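Local atomic coordinates of hypothetical NUDIX hydrolase (Listeria monocytogenes, PDB entry 3SON), a protein that probably hydrolyses a nucleoside diphosphate linked to another moiety, as a member of the NUDIX (MutT) family, and binds a calcium ion. Residues L58-D63 against F93-T98. Sequence-based numbering, arbitrary orientation.
Sequences LNLDVD and FAIDLT
L60 spreads its two methyls over I95 and L97, joining the turn after the NUDIX helix 46-58 to the end of strand 87-96 in the alpha/beta NUDIX fold. CD1 of L60 meets CD1 of I95 tip to tip at 3.8 Å. The isoleucine is extended, CG1 anti to its own N (chi1 180°) and the chain nearly straight out to CD1. The other branch of L60 passes L97 at about a right angle, CD2 to CD2, 4.1 Å apart. L97 uses its second methyl too: its CD1 lies 4.0 Å from CD1 of L58, the last residue of the helix. N59, the first residue to leave helical geometry, has positive phi; on either side of it L58 and L60 point toward 93-98. The contact is purely apolar and mostly buried; L97 also packs on P12 of strand 7-15, I95 on S54 of the helix and L58 on L106. E53 and E57 of the same helix bind the calcium ion together with A37, about 10 Å from the side chain of L58. At the strand end D96 opens an Asx turn, its OD1 accepting from T98 N at 3.0 Å, while T98 OG1 accepts a hydrogen bond from K15 N.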
loop_
_atom_site.group_PDB
_atom_site.type_symbol
_atom_site.label_atom_id
_atom_site.label_comp_id
_atom_site.label_asym_id
_atom_site.label_seq_id
_atom_site.Cartn_x
_atom_site.Cartn_y
_atom_site.Cartn_z
ATOM N N LEU A 58 -4.912 5.708 22.779
ATOM C CA LEU A 58 -5.397 7.052 23.138
ATOM C C LEU A 58 -6.096 7.171 24.504
ATOM O O LEU A 58 -6.495 8.264 24.919
ATOM C CB LEU A 58 -6.318 7.575 21.974
ATOM C CG LEU A 58 -5.704 7.446 20.603
ATOM C CD1 LEU A 58 -6.683 7.908 19.536
ATOM C CD2 LEU A 58 -4.426 8.248 20.479
ATOM N N ASN A 59 -6.134 6.049 25.230
ATOM C CA ASN A 59 -6.742 5.921 26.549
ATOM C C ASN A 59 -8.114 6.594 26.644
ATOM O O ASN A 59 -8.355 7.456 27.485
ATOM C CB ASN A 59 -5.751 6.379 27.612
ATOM C CG ASN A 59 -4.605 5.399 27.765
ATOM O OD1 ASN A 59 -4.792 4.273 28.225
ATOM N ND2 ASN A 59 -3.427 5.790 27.310
ATOM N N LEU A 60 -9.002 6.172 25.761
ATOM C CA LEU A 60 -10.328 6.796 25.607
ATOM C C LEU A 60 -11.402 6.044 26.385
ATOM O O LEU A 60 -11.312 4.843 26.531
ATOM C CB LEU A 60 -10.786 6.759 24.141
ATOM C CG LEU A 60 -9.944 7.277 22.980
ATOM C CD1 LEU A 60 -10.515 6.765 21.646
ATOM C CD2 LEU A 60 -9.887 8.791 23.015
ATOM N N ASP A 61 -12.444 6.752 26.821
ATOM C CA ASP A 61 -13.663 6.103 27.357
ATOM C C ASP A 61 -14.261 5.125 26.298
ATOM O O ASP A 61 -13.614 4.829 25.292
ATOM C CB ASP A 61 -14.685 7.163 27.793
ATOM C CG ASP A 61 -15.144 8.049 26.641
ATOM O OD1 ASP A 61 -14.857 9.265 26.684
ATOM O OD2 ASP A 61 -15.778 7.535 25.692
ATOM N N VAL A 62 -15.494 4.658 26.498
ATOM C CA VAL A 62 -16.039 3.556 25.666
ATOM C C VAL A 62 -16.626 3.907 24.276
ATOM O O VAL A 62 -16.525 3.091 23.355
ATOM C CB VAL A 62 -17.107 2.734 26.443
ATOM C CG1 VAL A 62 -16.588 2.351 27.825
ATOM C CG2 VAL A 62 -18.423 3.498 26.551
ATOM N N ASP A 63 -17.218 5.096 24.114
ATOM C CA ASP A 63 -18.018 5.391 22.905
ATOM C C ASP A 63 -17.514 6.568 22.030
ATOM O O ASP A 63 -17.728 7.742 22.351
ATOM C CB ASP A 63 -19.483 5.619 23.317
ATOM C CG ASP A 63 -20.479 5.215 22.229
ATOM O OD1 ASP A 63 -20.058 4.860 21.104
ATOM O OD2 ASP A 63 -21.697 5.247 22.511
ATOM N N PHE A 93 -8.916 3.165 9.021
ATOM C CA PHE A 93 -10.078 3.811 9.659
ATOM C C PHE A 93 -9.791 5.233 10.100
ATOM O O PHE A 93 -8.660 5.638 10.114
ATOM C CB PHE A 93 -10.546 3.010 10.912
ATOM C CG PHE A 93 -10.909 1.594 10.652
ATOM C CD1 PHE A 93 -9.943 0.628 10.512
ATOM C CD2 PHE A 93 -12.238 1.224 10.514
ATOM C CE1 PHE A 93 -10.277 -0.677 10.272
ATOM C CE2 PHE A 93 -12.575 -0.114 10.269
ATOM C CZ PHE A 93 -11.597 -1.033 10.091
ATOM N N ALA A 94 -10.804 5.930 10.605
ATOM C CA ALA A 94 -10.624 7.266 11.144
ATOM C C ALA A 94 -11.514 7.499 12.335
ATOM O O ALA A 94 -12.564 6.892 12.454
ATOM C CB ALA A 94 -10.900 8.287 10.071
ATOM N N ILE A 95 -11.039 8.293 13.297
ATOM C CA ILE A 95 -11.779 8.505 14.483
ATOM C C ILE A 95 -11.900 9.965 14.721
ATOM O O ILE A 95 -10.876 10.675 14.693
ATOM C CB ILE A 95 -11.129 7.700 15.668
ATOM C CG1 ILE A 95 -11.880 7.891 17.001
ATOM C CG2 ILE A 95 -9.621 8.004 15.857
ATOM C CD1 ILE A 95 -11.499 6.817 17.991
ATOM N N ASP A 96 -13.145 10.409 14.976
ATOM C CA ASP A 96 -13.408 11.818 15.260
ATOM C C ASP A 96 -13.228 12.105 16.716
ATOM O O ASP A 96 -14.052 11.685 17.532
ATOM C CB ASP A 96 -14.846 12.182 14.794
ATOM C CG ASP A 96 -15.136 13.690 14.782
ATOM O OD1 ASP A 96 -14.319 14.500 15.297
ATOM O OD2 ASP A 96 -16.209 14.075 14.205
ATOM N N LEU A 97 -12.198 12.882 17.068
ATOM C CA LEU A 97 -11.999 13.263 18.450
ATOM C C LEU A 97 -12.268 14.749 18.696
ATOM O O LEU A 97 -11.776 15.293 19.691
ATOM C CB LEU A 97 -10.594 12.921 18.899
ATOM C CG LEU A 97 -10.102 11.468 18.634
ATOM C CD1 LEU A 97 -8.627 11.330 18.965
ATOM C CD2 LEU A 97 -10.911 10.457 19.411
ATOM N N THR A 98 -13.114 15.372 17.864
ATOM C CA THR A 98 -13.459 16.796 17.999
ATOM C C THR A 98 -14.019 17.105 19.404
ATOM O O THR A 98 -13.677 18.139 20.027
ATOM C CB THR A 98 -14.474 17.235 16.915
ATOM O OG1 THR A 98 -13.955 16.913 15.613
ATOM C CG2 THR A 98 -14.767 18.759 17.012
#